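CurJ (Moorea producens 3L, PDB 5TZ6) probably dehydrates polyketide intermediates, including by vinylogous elimination, through the dehydratase domain of a curacin-producing polyketide synthase module. Local coordinates at residues Asn100-Phe105 / Thr136-Val141; Asp246-Tyr251 / Ala290-Phe295. The protein carries 1 engineered substitution. One frame throughout, in Å; residues are numbered along the deposited sequence.

Contact 1. Residues Asn100-Phe105 / Thr136-Val141; sequences NNSFSF and TGKLSV
The Phe-105 ring lies across the backbone of Gly-137, which presents its N to one face, 3.2 Å above the ring plane and displaced toward the rim; Lys-138 O sits at the edge, in plane. Gly-137 CA also sits over the face of the Phe-105 ring, a CH-pi contact 3.7 Å from the centroid. In Phe-105 a chi1 of 70° sets CG between the backbone N and carbonyl carbon, and a chi2 of 81° then turns the ring across Gly-137. Glycine suits this place twice over: a CB on Gly-137 would clash with Phe-105 CZ, and its backbone angles would press that CB against the preceding carbonyl oxygen. The second ring, Phe-103, meets Leu-139 O obliquely and packs on Leu-96.

Both aromatics share a face with Leu-139, whose CB lies 4.0 Å from Phe-105 CD2, so bulky apolar residues fill this side. Ser-104 and Lys-138 occupy the other, where Ser-104 OG bonds to Gln-99 and the lysine makes a long, weak ion pair with Glu-74.

Phe-103 N donates to Leu-139 O (2.9 Å), in the carbonyl plane; the return bond is weak. Phe-105 N reaches Gly-137 O at 2.8 Å, with an N-H...O angle of 168°. Beyond the last paired residues two short side chains meet, Ser-102 CB and Ser-140 CB 3.7 Å apart, and a water joins Asn-101 O to Val-141 N. A glycine covered by a cross-strand aromatic in a hydrogen-bonded pair is a recognised antiparallel-sheet motif, here within a hotdog fold.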
loop_
_atom_site.group_PDB
_atom_site.type_symbol
_atom_site.label_atom_id
_atom_site.label_comp_id
_atom_site.label_asym_id
_atom_site.label_seq_id
_atom_site.Cartn_x
_atom_site.Cartn_y
_atom_site.Cartn_z
ATOM N N ASN A 100 -18.280 14.809 2.159
ATOM C CA ASN A 100 -19.659 14.445 2.473
ATOM C C ASN A 100 -20.198 13.508 1.395
ATOM O O ASN A 100 -20.501 13.942 0.278
ATOM C CB ASN A 100 -20.532 15.691 2.597
ATOM C CG ASN A 100 -21.975 15.354 2.918
ATOM O OD1 ASN A 100 -22.242 14.452 3.704
ATOM N ND2 ASN A 100 -22.909 16.077 2.311
ATOM N N ASN A 101 -20.312 12.220 1.723
ATOM C CA ASN A 101 -20.880 11.223 0.813
ATOM C C ASN A 101 -20.164 11.214 -0.535
ATOM O O ASN A 101 -20.773 10.993 -1.583
ATOM C CB ASN A 101 -22.377 11.464 0.618
ATOM C CG ASN A 101 -23.190 11.064 1.824
ATOM O OD1 ASN A 101 -22.886 10.073 2.491
ATOM N ND2 ASN A 101 -24.227 11.840 2.124
ATOM N N SER A 102 -18.855 11.436 -0.503
ATOM C CA SER A 102 -18.035 11.465 -1.709
ATOM C C SER A 102 -16.572 11.433 -1.281
ATOM O O SER A 102 -16.256 11.388 -0.088
ATOM C CB SER A 102 -18.347 12.694 -2.566
ATOM O OG SER A 102 -18.008 13.893 -1.890
ATOM N N PHE A 103 -15.683 11.436 -2.270
ATOM C CA PHE A 103 -14.245 11.539 -2.068
ATOM C C PHE A 103 -13.710 12.597 -3.019
ATOM O O PHE A 103 -14.000 12.555 -4.215
ATOM C CB PHE A 103 -13.528 10.213 -2.355
ATOM C CG PHE A 103 -13.896 9.094 -1.425
ATOM C CD1 PHE A 103 -13.301 8.983 -0.181
ATOM C CD2 PHE A 103 -14.802 8.123 -1.817
ATOM C CE1 PHE A 103 -13.632 7.945 0.674
ATOM C CE2 PHE A 103 -15.131 7.081 -0.975
ATOM C CZ PHE A 103 -14.546 6.992 0.276
ATOM N N SER A 104 -12.924 13.531 -2.506
ATOM C CA SER A 104 -12.084 14.325 -3.385
ATOM C C SER A 104 -10.879 13.479 -3.766
ATOM O O SER A 104 -10.336 12.745 -2.939
ATOM C CB SER A 104 -11.648 15.622 -2.706
ATOM O OG SER A 104 -11.222 15.366 -1.375
ATOM N N PHE A 105 -10.483 13.532 -5.026
ATOM C CA PHE A 105 -9.400 12.681 -5.474
ATOM C C PHE A 105 -8.319 13.509 -6.145
ATOM O O PHE A 105 -8.598 14.513 -6.819
ATOM C CB PHE A 105 -9.897 11.577 -6.444
ATOM C CG PHE A 105 -10.327 12.099 -7.781
ATOM C CD1 PHE A 105 -9.382 12.378 -8.769
ATOM C CD2 PHE A 105 -11.667 12.315 -8.060
ATOM C CE1 PHE A 105 -9.770 12.876 -10.012
ATOM C CE2 PHE A 105 -12.064 12.806 -9.306
ATOM C CZ PHE A 105 -11.113 13.088 -10.280
ATOM N N THR A 136 -7.597 15.771 -10.903
ATOM C CA THR A 136 -8.223 16.104 -9.638
ATOM C C THR A 136 -9.722 16.127 -9.847
ATOM O O THR A 136 -10.202 16.299 -10.971
ATOM C CB THR A 136 -7.726 17.454 -9.105
ATOM O OG1 THR A 136 -7.987 18.471 -10.076
ATOM C CG2 THR A 136 -6.237 17.395 -8.874
ATOM N N GLY A 137 -10.465 15.939 -8.762
ATOM C CA GLY A 137 -11.899 16.143 -8.853
ATOM C C GLY A 137 -12.626 15.473 -7.700
ATOM O O GLY A 137 -12.053 15.240 -6.644
ATOM N N LYS A 138 -13.896 15.160 -7.945
ATOM C CA LYS A 138 -14.783 14.602 -6.937
ATOM C C LYS A 138 -15.369 13.290 -7.445
ATOM O O LYS A 138 -15.561 13.101 -8.644
ATOM C CB LYS A 138 -15.883 15.621 -6.589
ATOM C CG LYS A 138 -17.130 15.084 -5.929
ATOM C CD LYS A 138 -17.804 16.197 -5.142
ATOM C CE LYS A 138 -18.149 17.376 -6.051
ATOM N NZ LYS A 138 -19.558 17.365 -6.522
ATOM N N LEU A 139 -15.648 12.373 -6.525
ATOM C CA LEU A 139 -15.985 11.002 -6.886
ATOM C C LEU A 139 -17.053 10.494 -5.936
ATOM O O LEU A 139 -16.854 10.515 -4.720
ATOM C CB LEU A 139 -14.740 10.114 -6.819
ATOM C CG LEU A 139 -14.899 8.606 -6.944
ATOM C CD1 LEU A 139 -15.417 8.255 -8.325
ATOM C CD2 LEU A 139 -13.562 7.938 -6.667
ATOM N N SER A 140 -18.174 10.024 -6.473
ATOM C CA SER A 140 -19.234 9.563 -5.590
ATOM C C SER A 140 -20.092 8.543 -6.316
ATOM O O SER A 140 -20.044 8.417 -7.541
ATOM C CB SER A 140 -20.119 10.715 -5.105
ATOM O OG SER A 140 -20.883 11.253 -6.174
ATOM N N VAL A 141 -20.912 7.834 -5.539
ATOM C CA VAL A 141 -21.842 6.890 -6.136
ATOM C C VAL A 141 -22.886 7.652 -6.945
ATOM O O VAL A 141 -23.107 8.856 -6.767
ATOM C CB VAL A 141 -22.500 6.010 -5.058
ATOM C CG1 VAL A 141 -23.277 4.870 -5.698
ATOM C CG2 VAL A 141 -21.447 5.467 -4.107
HETATM O O HOH W 1 -20.839 8.290 -2.683
#

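Contact 2. Residues Asp246-Tyr251 / Ala290-Phe295; sequences DKFTFY and AQVIGF
Gln-291 crosses Tyr-251 at a slant from the adjoining strand. Its CB lies at the edge of the tyrosine ring, 3.9 Å from Tyr-251 CE2; CG, anti to the backbone N (chi1 -172°), begins an extended chain that brings CD within 4.2 Å of Tyr-251 OH. At the tip, NE2 comes to 3.2 Å from Tyr-251 OH at an angle too poor for a hydrogen bond, while OE1 is bonded to Gln-280. The amide and ring planes stand 63° apart. Tyr-251 OH bonds to Glu-145, and Thr-249 CG2 covers part of one ring face. An alanine at Tyr-251 would probably leave Glu-145 without this partner and open a gap beside Gln-291 CB.

The antiparallel ladder ends in a classic beta bulge: Asp-246 and Lys-247 both face Ile-293, just where each strand of the hotdog sheet turns a corner. Lys-247 N and Ile-293 O pair at 2.9 Å. Gly-294 fits the bend because its phi is positive and a CB would collide with Asp-246 OD2, which already lies 3.2 Å from Gly-294 CA.

On the face of the sheet away from Thr-249 and Gln-291, Phe-248 CD2 presses on Val-292 CG2 at 3.3 Å, and Phe-248 CZ reaches Ala-290 CB, whose small size suits the ring beside it.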
loop_
_atom_site.group_PDB
_atom_site.type_symbol
_atom_site.label_atom_id
_atom_site.label_comp_id
_atom_site.label_asym_id
_atom_site.label_seq_id
_atom_site.Cartn_x
_atom_site.Cartn_y
_atom_site.Cartn_z
ATOM N N ASP A 246 -17.451 18.421 -16.485
ATOM C CA ASP A 246 -18.383 18.691 -15.393
ATOM C C ASP A 246 -18.827 17.400 -14.712
ATOM O O ASP A 246 -18.760 17.290 -13.484
ATOM C CB ASP A 246 -19.580 19.497 -15.897
ATOM C CG ASP A 246 -19.186 20.887 -16.366
ATOM O OD1 ASP A 246 -18.179 21.420 -15.850
ATOM O OD2 ASP A 246 -19.876 21.447 -17.247
ATOM N N LYS A 247 -19.271 16.404 -15.481
ATOM C CA LYS A 247 -19.661 15.147 -14.853
ATOM C C LYS A 247 -19.511 13.967 -15.805
ATOM O O LYS A 247 -20.031 13.992 -16.920
ATOM C CB LYS A 247 -21.104 15.222 -14.347
ATOM C CG LYS A 247 -21.580 13.945 -13.676
ATOM C CD LYS A 247 -22.870 14.175 -12.926
ATOM C CE LYS A 247 -23.982 14.562 -13.881
ATOM N NZ LYS A 247 -25.198 15.004 -13.147
ATOM N N PHE A 248 -18.834 12.921 -15.342
ATOM C CA PHE A 248 -18.690 11.665 -16.064
ATOM C C PHE A 248 -19.367 10.561 -15.257
ATOM O O PHE A 248 -18.964 10.282 -14.127
ATOM C CB PHE A 248 -17.211 11.342 -16.279
ATOM C CG PHE A 248 -16.966 10.123 -17.123
ATOM C CD1 PHE A 248 -17.255 8.856 -16.645
ATOM C CD2 PHE A 248 -16.415 10.245 -18.389
ATOM C CE1 PHE A 248 -17.026 7.739 -17.420
ATOM C CE2 PHE A 248 -16.177 9.129 -19.170
ATOM C CZ PHE A 248 -16.485 7.873 -18.683
ATOM N N THR A 249 -20.357 9.903 -15.844
ATOM C CA THR A 249 -21.102 8.858 -15.160
ATOM C C THR A 249 -20.860 7.516 -15.836
ATOM O O THR A 249 -21.041 7.379 -17.052
ATOM C CB THR A 249 -22.600 9.171 -15.122
ATOM O OG1 THR A 249 -22.798 10.481 -14.582
ATOM C CG2 THR A 249 -23.338 8.149 -14.260
ATOM N N PHE A 250 -20.432 6.544 -15.038
ATOM C CA PHE A 250 -20.308 5.155 -15.445
ATOM C C PHE A 250 -21.493 4.387 -14.873
ATOM O O PHE A 250 -21.696 4.370 -13.652
ATOM C CB PHE A 250 -18.989 4.568 -14.948
ATOM C CG PHE A 250 -18.870 3.079 -15.130
ATOM C CD1 PHE A 250 -18.665 2.521 -16.387
ATOM C CD2 PHE A 250 -18.965 2.233 -14.037
ATOM C CE1 PHE A 250 -18.550 1.143 -16.540
ATOM C CE2 PHE A 250 -18.856 0.858 -14.185
ATOM C CZ PHE A 250 -18.650 0.314 -15.439
ATOM N N TYR A 251 -22.276 3.765 -15.754
ATOM C CA TYR A 251 -23.458 2.997 -15.368
ATOM C C TYR A 251 -23.151 1.509 -15.224
ATOM O O TYR A 251 -23.369 0.930 -14.158
ATOM C CB TYR A 251 -24.581 3.230 -16.387
ATOM C CG TYR A 251 -25.025 4.672 -16.443
ATOM C CD1 TYR A 251 -25.988 5.154 -15.568
ATOM C CD2 TYR A 251 -24.460 5.559 -17.348
ATOM C CE1 TYR A 251 -26.390 6.474 -15.603
ATOM C CE2 TYR A 251 -24.855 6.886 -17.393
ATOM C CZ TYR A 251 -25.819 7.336 -16.520
ATOM O OH TYR A 251 -26.216 8.650 -16.558
ATOM N N ALA A 290 -22.176 4.914 -20.479
ATOM C CA ALA A 290 -21.483 6.016 -19.828
ATOM C C ALA A 290 -21.990 7.313 -20.433
ATOM O O ALA A 290 -22.473 7.344 -21.569
ATOM C CB ALA A 290 -19.960 5.906 -19.977
ATOM N N GLN A 291 -21.849 8.392 -19.672
ATOM C CA GLN A 291 -22.345 9.687 -20.112
ATOM C C GLN A 291 -21.415 10.786 -19.627
ATOM O O GLN A 291 -20.900 10.725 -18.509
ATOM C CB GLN A 291 -23.761 9.944 -19.592
ATOM C CG GLN A 291 -24.403 11.181 -20.174
ATOM C CD GLN A 291 -25.824 11.369 -19.699
ATOM O OE1 GLN A 291 -26.724 11.657 -20.488
ATOM N NE2 GLN A 291 -26.034 11.207 -18.399
ATOM N N VAL A 292 -21.197 11.786 -20.473
ATOM C CA VAL A 292 -20.310 12.900 -20.161
ATOM C C VAL A 292 -21.081 14.188 -20.379
ATOM O O VAL A 292 -21.570 14.443 -21.488
ATOM C CB VAL A 292 -19.037 12.887 -21.021
ATOM C CG1 VAL A 292 -18.178 14.117 -20.716
ATOM C CG2 VAL A 292 -18.264 11.606 -20.795
ATOM N N ILE A 293 -21.167 15.004 -19.336
ATOM C CA ILE A 293 -21.846 16.291 -19.370
ATOM C C ILE A 293 -20.799 17.365 -19.136
ATOM O O ILE A 293 -20.026 17.288 -18.172
ATOM C CB ILE A 293 -22.954 16.375 -18.303
ATOM C CG1 ILE A 293 -24.044 15.340 -18.575
ATOM C CG2 ILE A 293 -23.554 17.776 -18.261
ATOM C CD1 ILE A 293 -24.865 15.636 -19.800
ATOM N N GLY A 294 -20.786 18.371 -20.003
ATOM C CA GLY A 294 -19.865 19.474 -19.822
ATOM C C GLY A 294 -18.424 19.138 -20.139
ATOM O O GLY A 294 -17.517 19.584 -19.423
ATOM N N PHE A 295 -18.190 18.323 -21.161
ATOM C CA PHE A 295 -16.832 18.112 -21.638
ATOM C C PHE A 295 -16.322 19.388 -22.292
ATOM O O PHE A 295 -16.980 19.947 -23.174
ATOM C CB PHE A 295 -16.782 16.962 -22.641
ATOM C CG PHE A 295 -15.421 16.735 -23.227
ATOM C CD1 PHE A 295 -14.976 17.504 -24.293
ATOM C CD2 PHE A 295 -14.589 15.751 -22.722
ATOM C CE1 PHE A 295 -13.724 17.307 -24.833
ATOM C CE2 PHE A 295 -13.332 15.542 -23.267
ATOM C CZ PHE A 295 -12.900 16.321 -24.323
HETATM O O HOH W 2 -15.977 21.466 -18.288
#

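Contact 1 closes before contact 2 opens along the chain, and their centres lie 14 Å apart, with nearest atoms about 7 Å apart. Strand 71-77 separates them: strand 132-141 of contact 1 borders it on one side and strand 239-250 of contact 2 on the other. Gln-72 and Glu-74 pair with the backbone of contact 1, Ile-73 and Asp-75 with that of contact 2. Segment 100-105 belongs by sequence to the first hotdog half and both segments of contact 2 to the second, consistent with a double-hotdog dehydratase in which the two halves are joined edge to edge. Contact 2 is the more central, Phe-248 lying about 12 Å from the bound hydroxy acid.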